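PDB 2JEP: xyloglucanase from Paenibacillus pabuli, which catalyses the hydrolysis of the beta-1,4-glucan backbone of xyloglucan, a polysaccharide of the plant cell wall. Local coordinates for residues A81-I86 and A389-M394; P100-N105 and K154-K159; A372-S377 and N385-I390. All blocks are in the same frame, centred on the assembly; numbering follows the deposited sequence.

Interaction 1: residues A81-I86 and A389-M394; sequences AGFKSI and AIMQGM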
loop_
_atom_site.group_PDB
_atom_site.type_symbol
_atom_site.label_atom_id
_atom_site.label_comp_id
_atom_site.label_asym_id
_atom_site.label_seq_id
_atom_site.Cartn_x
_atom_site.Cartn_y
_atom_site.Cartn_z
ATOM N N ALA A 81 15.053 -5.961 11.400
ATOM C CA ALA A 81 15.677 -5.906 10.066
ATOM C C ALA A 81 15.840 -4.478 9.555
ATOM O O ALA A 81 16.500 -4.313 8.544
ATOM C CB ALA A 81 14.877 -6.727 9.044
ATOM N N GLY A 82 15.259 -3.481 10.234
ATOM C CA GLY A 82 15.485 -2.095 9.941
ATOM C C GLY A 82 14.317 -1.333 9.355
ATOM O O GLY A 82 14.405 -0.124 9.159
ATOM N N PHE A 83 13.219 -2.025 9.074
ATOM C CA PHE A 83 12.040 -1.352 8.538
ATOM C C PHE A 83 11.421 -0.484 9.641
ATOM O O PHE A 83 11.328 -0.909 10.801
ATOM C CB PHE A 83 11.042 -2.394 8.034
ATOM C CG PHE A 83 11.536 -3.194 6.867
ATOM C CD1 PHE A 83 11.419 -2.704 5.569
ATOM C CD2 PHE A 83 12.095 -4.432 7.044
ATOM C CE1 PHE A 83 11.842 -3.434 4.486
ATOM C CE2 PHE A 83 12.540 -5.192 5.956
ATOM C CZ PHE A 83 12.404 -4.680 4.669
ATOM N N LYS A 84 10.956 0.710 9.267
ATOM C CA LYS A 84 10.412 1.672 10.213
ATOM C C LYS A 84 8.901 1.888 10.075
ATOM O O LYS A 84 8.296 2.548 10.926
ATOM C CB LYS A 84 11.148 3.001 10.083
ATOM C CG LYS A 84 12.549 2.972 10.720
ATOM C CD LYS A 84 13.248 4.314 10.536
ATOM C CE LYS A 84 14.495 4.383 11.424
ATOM N NZ LYS A 84 15.580 3.527 10.882
ATOM N N SER A 85 8.292 1.314 9.035
ATOM C CA SER A 85 6.866 1.430 8.792
ATOM C C SER A 85 6.326 0.062 8.385
ATOM O O SER A 85 6.982 -0.687 7.670
ATOM C CB SER A 85 6.576 2.399 7.656
ATOM O OG SER A 85 7.062 3.683 7.940
ATOM N N ILE A 86 5.113 -0.239 8.834
ATOM C CA ILE A 86 4.401 -1.452 8.472
ATOM C C ILE A 86 3.082 -1.062 7.814
ATOM O O ILE A 86 2.298 -0.334 8.425
ATOM C CB ILE A 86 4.068 -2.316 9.723
ATOM C CG1 ILE A 86 5.312 -2.537 10.586
ATOM C CG2 ILE A 86 3.384 -3.621 9.276
ATOM C CD1 ILE A 86 6.333 -3.423 9.933
ATOM N N ALA A 389 19.891 -5.086 0.459
ATOM C CA ALA A 389 19.774 -4.220 -0.718
ATOM C C ALA A 389 18.828 -3.041 -0.447
ATOM O O ALA A 389 19.132 -1.897 -0.772
ATOM C CB ALA A 389 19.307 -5.050 -1.910
ATOM N N ILE A 390 17.695 -3.310 0.198
ATOM C CA ILE A 390 16.765 -2.253 0.565
ATOM C C ILE A 390 17.462 -1.272 1.511
ATOM O O ILE A 390 17.349 -0.049 1.380
ATOM C CB ILE A 390 15.472 -2.839 1.211
ATOM C CG1 ILE A 390 14.671 -3.611 0.151
ATOM C CG2 ILE A 390 14.613 -1.741 1.870
ATOM C CD1 ILE A 390 13.526 -4.461 0.724
ATOM N N MET A 391 18.114 -1.797 2.544
ATOM C CA MET A 391 18.724 -0.914 3.515
ATOM C C MET A 391 19.882 -0.108 2.914
ATOM O O MET A 391 20.051 1.060 3.248
ATOM C CB MET A 391 19.115 -1.682 4.770
ATOM C CG MET A 391 17.905 -2.350 5.442
ATOM S SD MET A 391 16.631 -1.183 5.998
ATOM C CE MET A 391 15.191 -2.259 6.069
ATOM N N GLN A 392 20.629 -0.702 1.996
ATOM C CA GLN A 392 21.649 0.058 1.262
ATOM C C GLN A 392 21.001 1.183 0.460
ATOM O O GLN A 392 21.533 2.288 0.362
ATOM C CB GLN A 392 22.439 -0.836 0.306
ATOM C CG GLN A 392 23.357 -1.810 1.012
ATOM C CD GLN A 392 23.816 -2.933 0.116
ATOM O OE1 GLN A 392 23.659 -2.866 -1.115
ATOM N NE2 GLN A 392 24.370 -3.993 0.717
ATOM N N GLY A 393 19.849 0.892 -0.133
ATOM C CA GLY A 393 19.133 1.894 -0.905
ATOM C C GLY A 393 18.619 3.070 -0.084
ATOM O O GLY A 393 18.324 4.137 -0.639
ATOM N N MET A 394 18.510 2.903 1.238
ATOM C CA MET A 394 18.109 4.003 2.120
ATOM C C MET A 394 19.266 4.900 2.568
ATOM O O MET A 394 19.035 5.872 3.304
ATOM C CB MET A 394 17.392 3.464 3.376
ATOM C CG MET A 394 16.057 2.802 3.095
ATOM S SD MET A 394 14.810 3.870 2.385
ATOM C CE MET A 394 14.820 5.165 3.603
#
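Met391 sets its terminal methyl on the Phe83 ring: CE lies 3.6 Å from the ring centroid, 3° off the normal, roughly equidistant from all six carbons. SD stands above CE on nearly the same line, 5.4 Å from the Phe83 centroid, so the S-CH3 bond is upright on the ring. This is a Met-aromatic contact whose near end is a CH-pi interaction. The Met391 chain turns at chi2 (-61°), which swings SD beside the backbone of Ala81 and Gly82. Met391 has a second conformer, so this placement of its sulfur and methyl is one of two.

The close-packed part is this methyl, wedged against the Phe83 face and the Ala81-Gly82 backbone: CE is 3.5 Å from Ala81 O, and SD is 4.0 Å from Gly82 O. Gly82 ends helix 72-80 in a Schellman motif with positive phi, and lacking a side chain it lets the sulfur lie close. Ala81, Gly82 and Met391 also form the partly exposed, solvent-facing side. Ile390 makes a wider but buried contact, its CD1 at the ring edge 4.1 Å from Phe83 CZ; Trp46 of strand 45-48 and Val78 of helix 72-80 also touch the Phe83 side chain.

In the TIM barrel, the contact joins the C-terminal helix to the turn between helix 72-80 and strand 85-88, where the ring of outer helices comes full circle. Its side-chain contacts are apolar, with two backbone carbonyls nearby: dispersion and a methyl probably made slightly positive by its sulfur, facing the ring, with Ala81 O off to its flank.

Interaction 2: residues P100-N105 and K154-K159; sequences PNYTIN and KEKYKK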
loop_
_atom_site.group_PDB
_atom_site.type_symbol
_atom_site.label_atom_id
_atom_site.label_comp_id
_atom_site.label_asym_id
_atom_site.label_seq_id
_atom_site.Cartn_x
_atom_site.Cartn_y
_atom_site.Cartn_z
ATOM N N PRO A 100 -29.065 0.218 7.021
ATOM C CA PRO A 100 -28.245 1.414 6.878
ATOM C C PRO A 100 -27.030 1.600 7.816
ATOM O O PRO A 100 -26.248 2.537 7.618
ATOM C CB PRO A 100 -29.283 2.532 7.139
ATOM C CG PRO A 100 -30.178 1.938 8.153
ATOM C CD PRO A 100 -30.308 0.511 7.794
ATOM N N ASN A 101 -26.877 0.768 8.857
ATOM C CA ASN A 101 -25.818 0.994 9.831
ATOM C C ASN A 101 -24.474 0.474 9.292
ATOM O O ASN A 101 -23.433 1.018 9.619
ATOM C CB ASN A 101 -26.108 0.283 11.147
ATOM C CG ASN A 101 -27.259 0.896 11.909
ATOM O OD1 ASN A 101 -27.833 0.240 12.783
ATOM N ND2 ASN A 101 -27.590 2.144 11.603
ATOM N N TYR A 102 -24.524 -0.571 8.476
ATOM C CA TYR A 102 -23.303 -1.197 7.939
ATOM C C TYR A 102 -22.302 -1.494 9.050
ATOM O O TYR A 102 -21.112 -1.221 8.918
ATOM C CB TYR A 102 -22.690 -0.321 6.853
ATOM C CG TYR A 102 -23.549 -0.150 5.623
ATOM C CD1 TYR A 102 -23.766 -1.202 4.750
ATOM C CD2 TYR A 102 -24.101 1.079 5.308
ATOM C CE1 TYR A 102 -24.505 -1.049 3.587
ATOM C CE2 TYR A 102 -24.856 1.240 4.152
ATOM C CZ TYR A 102 -25.031 0.183 3.290
ATOM O OH TYR A 102 -25.750 0.354 2.126
ATOM N N THR A 103 -22.792 -2.057 10.143
ATOM C CA THR A 103 -21.967 -2.290 11.319
ATOM C C THR A 103 -20.911 -3.348 11.035
ATOM O O THR A 103 -21.215 -4.422 10.561
ATOM C CB THR A 103 -22.829 -2.752 12.505
ATOM O OG1 THR A 103 -23.824 -1.751 12.748
ATOM C CG2 THR A 103 -21.981 -3.000 13.774
ATOM N N ILE A 104 -19.663 -3.011 11.332
ATOM C CA ILE A 104 -18.552 -3.947 11.189
ATOM C C ILE A 104 -18.502 -4.881 12.393
ATOM O O ILE A 104 -18.558 -4.435 13.537
ATOM C CB ILE A 104 -17.201 -3.201 11.073
ATOM C CG1 ILE A 104 -17.212 -2.225 9.894
ATOM C CG2 ILE A 104 -16.032 -4.198 10.926
ATOM C CD1 ILE A 104 -16.033 -1.292 9.905
ATOM N N ASN A 105 -18.339 -6.167 12.093
ATOM C CA ASN A 105 -18.196 -7.190 13.153
ATOM C C ASN A 105 -17.186 -6.709 14.183
ATOM O O ASN A 105 -16.044 -6.374 13.878
ATOM C CB ASN A 105 -17.702 -8.546 12.634
ATOM C CG ASN A 105 -18.793 -9.403 12.029
ATOM O OD1 ASN A 105 -18.519 -10.507 11.558
ATOM N ND2 ASN A 105 -20.023 -8.916 12.034
ATOM N N LYS A 154 -21.307 4.733 -1.673
ATOM C CA LYS A 154 -20.764 5.874 -0.956
ATOM C C LYS A 154 -21.222 5.943 0.483
ATOM O O LYS A 154 -20.427 6.309 1.365
ATOM C CB LYS A 154 -21.116 7.170 -1.680
ATOM C CG LYS A 154 -20.357 7.329 -2.988
ATOM C CD LYS A 154 -20.876 8.526 -3.777
ATOM C CE LYS A 154 -20.071 8.777 -5.012
ATOM N NZ LYS A 154 -20.562 10.001 -5.725
ATOM N N GLU A 155 -22.485 5.586 0.738
ATOM C CA GLU A 155 -22.951 5.586 2.105
ATOM C C GLU A 155 -22.325 4.475 2.933
ATOM O O GLU A 155 -21.951 4.680 4.070
ATOM C CB GLU A 155 -24.486 5.479 2.123
ATOM C CG GLU A 155 -25.131 5.460 3.492
ATOM C CD GLU A 155 -25.017 6.728 4.285
ATOM O OE1 GLU A 155 -24.757 7.799 3.692
ATOM O OE2 GLU A 155 -25.237 6.645 5.542
ATOM N N LYS A 156 -22.213 3.293 2.357
ATOM C CA LYS A 156 -21.547 2.183 3.021
ATOM C C LYS A 156 -20.113 2.549 3.347
ATOM O O LYS A 156 -19.623 2.308 4.445
ATOM C CB LYS A 156 -21.605 0.958 2.121
ATOM C CG LYS A 156 -21.000 -0.329 2.694
ATOM C CD LYS A 156 -21.361 -1.525 1.806
ATOM C CE LYS A 156 -20.754 -2.823 2.265
ATOM N NZ LYS A 156 -21.300 -3.960 1.451
ATOM N N TYR A 157 -19.416 3.111 2.368
ATOM C CA TYR A 157 -18.032 3.525 2.564
ATOM C C TYR A 157 -17.880 4.550 3.694
ATOM O O TYR A 157 -16.996 4.428 4.554
ATOM C CB TYR A 157 -17.509 4.065 1.233
ATOM C CG TYR A 157 -16.055 4.455 1.196
ATOM C CD1 TYR A 157 -15.057 3.488 1.232
ATOM C CD2 TYR A 157 -15.675 5.781 1.065
ATOM C CE1 TYR A 157 -13.726 3.833 1.116
ATOM C CE2 TYR A 157 -14.345 6.137 0.965
ATOM C CZ TYR A 157 -13.361 5.166 0.986
ATOM O OH TYR A 157 -12.033 5.549 0.888
ATOM N N LYS A 158 -18.749 5.564 3.700
ATOM C CA LYS A 158 -18.778 6.517 4.784
ATOM C C LYS A 158 -18.946 5.825 6.136
ATOM O O LYS A 158 -18.213 6.096 7.085
ATOM C CB LYS A 158 -19.892 7.550 4.550
ATOM C CG LYS A 158 -20.077 8.566 5.706
ATOM C CD LYS A 158 -21.311 9.418 5.435
ATOM C CE LYS A 158 -21.752 10.279 6.577
ATOM N NZ LYS A 158 -23.029 10.935 6.163
ATOM N N LYS A 159 -19.959 4.965 6.250
ATOM C CA LYS A 159 -20.238 4.328 7.535
ATOM C C LYS A 159 -19.094 3.415 7.982
ATOM O O LYS A 159 -18.785 3.353 9.180
ATOM C CB LYS A 159 -21.562 3.549 7.457
ATOM C CG LYS A 159 -22.801 4.424 7.341
ATOM C CD LYS A 159 -23.045 5.235 8.626
ATOM C CE LYS A 159 -24.450 5.825 8.718
ATOM N NZ LYS A 159 -24.601 6.464 10.077
HETATM O O HOH W 1 -26.800 4.620 6.196
#
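The Tyr102 ring lies with one face on the aliphatic part of Lys156, CB sitting over the ring centre at 3.7 Å from the centroid, while Glu155 CG and Lys159 CG come to its edge. In this TIM-barrel enzyme the ring belongs to the loop between strand 85-88 and helix 106-120, and it packs on helix 150-167, the next helix but one around the barrel. The face contact is CH-pi. The Lys156 chain crosses the direction of the Tyr102 side chain at about a right angle, with CA 3.6 Å from Tyr102 CE2 on one flank and CD 3.6 Å from Tyr102 CE1 on the other.

CG of Lys156 is anti to its backbone N (chi1 -177°), and the extended chain beyond carries NZ past the ring to a cation-pi contact with Trp142. Lys159 passes the loop backbone, with CB 3.8 Å from Asn101 O. Its CG and, after a bend at chi2, its CE each come 3.9 Å from Pro100 O. An alanine in place of Tyr102 would probably leave the methylenes of Lys156 without the flat surface they lie on, opening a gap between loop and helix and leaving that chain freer to move.

Outside the apolar patch the contact is at the surface. Gln163, one turn beyond Lys159, takes the backbone of Tyr102 and Ile104 through its amide and so continues the attachment. On the solvent side a single water spans the two segments, donating to Pro100 O at 2.6 Å and to Glu155 OE2 at 2.6 Å.

Interaction 3: residues A372-S377 and N385-I390; sequences ALFNRS and NIINAI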
loop_
_atom_site.group_PDB
_atom_site.type_symbol
_atom_site.label_atom_id
_atom_site.label_comp_id
_atom_site.label_asym_id
_atom_site.label_seq_id
_atom_site.Cartn_x
_atom_site.Cartn_y
_atom_site.Cartn_z
ATOM N N ALA A 372 8.251 -13.283 -0.167
ATOM C CA ALA A 372 8.638 -13.165 1.218
ATOM C C ALA A 372 10.131 -12.918 1.435
ATOM O O ALA A 372 10.979 -13.482 0.736
ATOM C CB ALA A 372 8.240 -14.433 1.935
ATOM N N LEU A 373 10.430 -12.123 2.471
ATOM C CA LEU A 373 11.776 -11.956 2.969
ATOM C C LEU A 373 12.007 -12.652 4.307
ATOM O O LEU A 373 13.158 -12.735 4.764
ATOM C CB LEU A 373 12.138 -10.476 3.144
ATOM C CG LEU A 373 11.801 -9.552 1.975
ATOM C CD1 LEU A 373 12.166 -8.100 2.334
ATOM C CD2 LEU A 373 12.465 -10.013 0.662
ATOM N N PHE A 374 10.917 -13.102 4.930
ATOM C CA PHE A 374 10.919 -13.805 6.221
ATOM C C PHE A 374 10.068 -15.059 6.104
ATOM O O PHE A 374 9.115 -15.090 5.333
ATOM C CB PHE A 374 10.308 -12.920 7.312
ATOM C CG PHE A 374 10.994 -11.599 7.469
ATOM C CD1 PHE A 374 12.061 -11.440 8.358
ATOM C CD2 PHE A 374 10.556 -10.492 6.768
ATOM C CE1 PHE A 374 12.687 -10.219 8.500
ATOM C CE2 PHE A 374 11.184 -9.263 6.906
ATOM C CZ PHE A 374 12.247 -9.127 7.762
ATOM N N ASN A 375 10.427 -16.087 6.875
ATOM C CA ASN A 375 9.562 -17.247 7.038
ATOM C C ASN A 375 8.737 -16.996 8.296
ATOM O O ASN A 375 9.259 -16.896 9.405
ATOM C CB ASN A 375 10.316 -18.581 7.081
ATOM C CG ASN A 375 9.372 -19.767 7.236
ATOM O OD1 ASN A 375 8.555 -19.784 8.150
ATOM N ND2 ASN A 375 9.461 -20.748 6.341
ATOM N N ARG A 376 7.438 -16.814 8.066
ATOM C CA ARG A 376 6.526 -16.472 9.140
ATOM C C ARG A 376 6.245 -17.645 10.070
ATOM O O ARG A 376 5.818 -17.454 11.169
ATOM C CB ARG A 376 5.243 -15.905 8.566
ATOM C CG ARG A 376 5.494 -14.632 7.797
ATOM C CD ARG A 376 4.252 -13.911 7.309
ATOM N NE ARG A 376 4.629 -12.823 6.401
ATOM C CZ ARG A 376 3.761 -12.054 5.750
ATOM N NH1 ARG A 376 2.471 -12.124 6.005
ATOM N NH2 ARG A 376 4.178 -11.193 4.849
ATOM N N SER A 377 6.520 -18.861 9.640
ATOM C CA SER A 377 6.415 -20.005 10.551
ATOM C C SER A 377 7.420 -20.014 11.670
ATOM O O SER A 377 7.108 -20.575 12.712
ATOM C CB SER A 377 6.608 -21.288 9.777
ATOM O OG SER A 377 5.536 -21.406 8.915
ATOM N N ASN A 385 19.909 -10.956 1.595
ATOM C CA ASN A 385 20.541 -10.091 0.627
ATOM C C ASN A 385 19.556 -9.056 0.058
ATOM O O ASN A 385 19.950 -7.931 -0.218
ATOM C CB ASN A 385 21.219 -10.893 -0.501
ATOM C CG ASN A 385 22.599 -11.434 -0.114
ATOM O OD1 ASN A 385 23.190 -11.047 0.889
ATOM N ND2 ASN A 385 23.131 -12.311 -0.956
ATOM N N ILE A 386 18.272 -9.418 -0.075
ATOM C CA ILE A 386 17.281 -8.428 -0.517
ATOM C C ILE A 386 17.049 -7.395 0.599
ATOM O O ILE A 386 16.945 -6.199 0.335
ATOM C CB ILE A 386 15.942 -9.088 -0.967
ATOM C CG1 ILE A 386 16.171 -9.944 -2.217
ATOM C CG2 ILE A 386 14.847 -8.024 -1.194
ATOM C CD1 ILE A 386 14.998 -10.803 -2.600
ATOM N N ILE A 387 16.970 -7.845 1.850
ATOM C CA ILE A 387 16.849 -6.890 2.936
ATOM C C ILE A 387 18.022 -5.943 2.929
ATOM O O ILE A 387 17.865 -4.718 3.056
ATOM C CB ILE A 387 16.761 -7.612 4.313
ATOM C CG1 ILE A 387 15.461 -8.406 4.394
ATOM C CG2 ILE A 387 16.848 -6.620 5.468
ATOM C CD1 ILE A 387 15.337 -9.331 5.611
ATOM N N ASN A 388 19.217 -6.499 2.780
ATOM C CA ASN A 388 20.405 -5.639 2.780
ATOM C C ASN A 388 20.363 -4.636 1.625
ATOM O O ASN A 388 20.798 -3.495 1.759
ATOM C CB ASN A 388 21.698 -6.463 2.671
ATOM C CG ASN A 388 22.032 -7.230 3.924
ATOM O OD1 ASN A 388 21.480 -6.981 4.978
ATOM N ND2 ASN A 388 22.959 -8.172 3.803
ATOM N N ALA A 389 19.891 -5.086 0.459
ATOM C CA ALA A 389 19.774 -4.220 -0.718
ATOM C C ALA A 389 18.828 -3.041 -0.447
ATOM O O ALA A 389 19.132 -1.897 -0.772
ATOM C CB ALA A 389 19.307 -5.050 -1.910
ATOM N N ILE A 390 17.695 -3.310 0.198
ATOM C CA ILE A 390 16.765 -2.253 0.565
ATOM C C ILE A 390 17.462 -1.272 1.511
ATOM O O ILE A 390 17.349 -0.049 1.380
ATOM C CB ILE A 390 15.472 -2.839 1.211
ATOM C CG1 ILE A 390 14.671 -3.611 0.151
ATOM C CG2 ILE A 390 14.613 -1.741 1.870
ATOM C CD1 ILE A 390 13.526 -4.461 0.724
#
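Leu373 drives its forked end at the helix, and each branch meets a different isoleucine. CD2 meets the beta-branch of Ile386, 3.6 Å from CG2 and 3.9 Å from CB of that residue; the two side chains cross at about a right angle. CD1 lies against Ile387, 3.9 Å from its CG1, where the chains meet at a slant, and it also comes within 4.2 Å of Ile390 CD1. Ile386, Ile387 and Ile390 share one face of helix 384-393, the last a full turn after the first, as the backbone bond from Ile390 N to Ile386 O confirms; Leu373 is thus fitted among three branched side chains.

Ile387 does a second job. With chi2 at 171° its CD1 is anti to CA, and this outstretched arm runs past Leu373 to the ring of Phe374, ending 3.8 Å from Phe374 CZ and 4.0 Å from Phe374 CE1. Phe374 and Ile387 are also at about a right angle, and the methyl meets the ring obliquely near its far end. The same CD1 stays within 4.2 Å of Leu373 CB, so one methyl touches both Leu373 and Phe374.

All five touching residues are buried and every contact is between hydrocarbon atoms, so the contact is held by apolar packing. Leu373 N is bonded to Asp362 OD2, the acid whose OD1 pairs with Arg376. Leu373 and Phe374, the latter in strand 374-375 of a small antiparallel sheet with 380-381, do the packing on helix 384-393, with Tyr360 of the last barrel strand touching Leu373 and Ile390, helix 336-353 meeting Ile386 and Ile390, and helix 72-80 and Trp46 lying against Phe374.

Overall arrangement
From the N terminus, residues 81-86 come first, at the entry to the second barrel strand, and find their partner only at 389-394; interaction 1 therefore encloses nearly the whole barrel. Nested inside that loop, interaction 2 closes a loop of 48 residues, 100-105 onto 154-159, and ties a surface loop to a helix on the opposite side of the chain's centre, its centre 37 Å from that of interaction 1. Interaction 3 spans only seven residues, and its second segment overlaps that of interaction 1 on helix 384-393. The two touch where Ala81 CB is 3.8 Å from Phe374 CZ; the helix packs both on the turn before strand 85-88 and on the chain just after the last barrel strand.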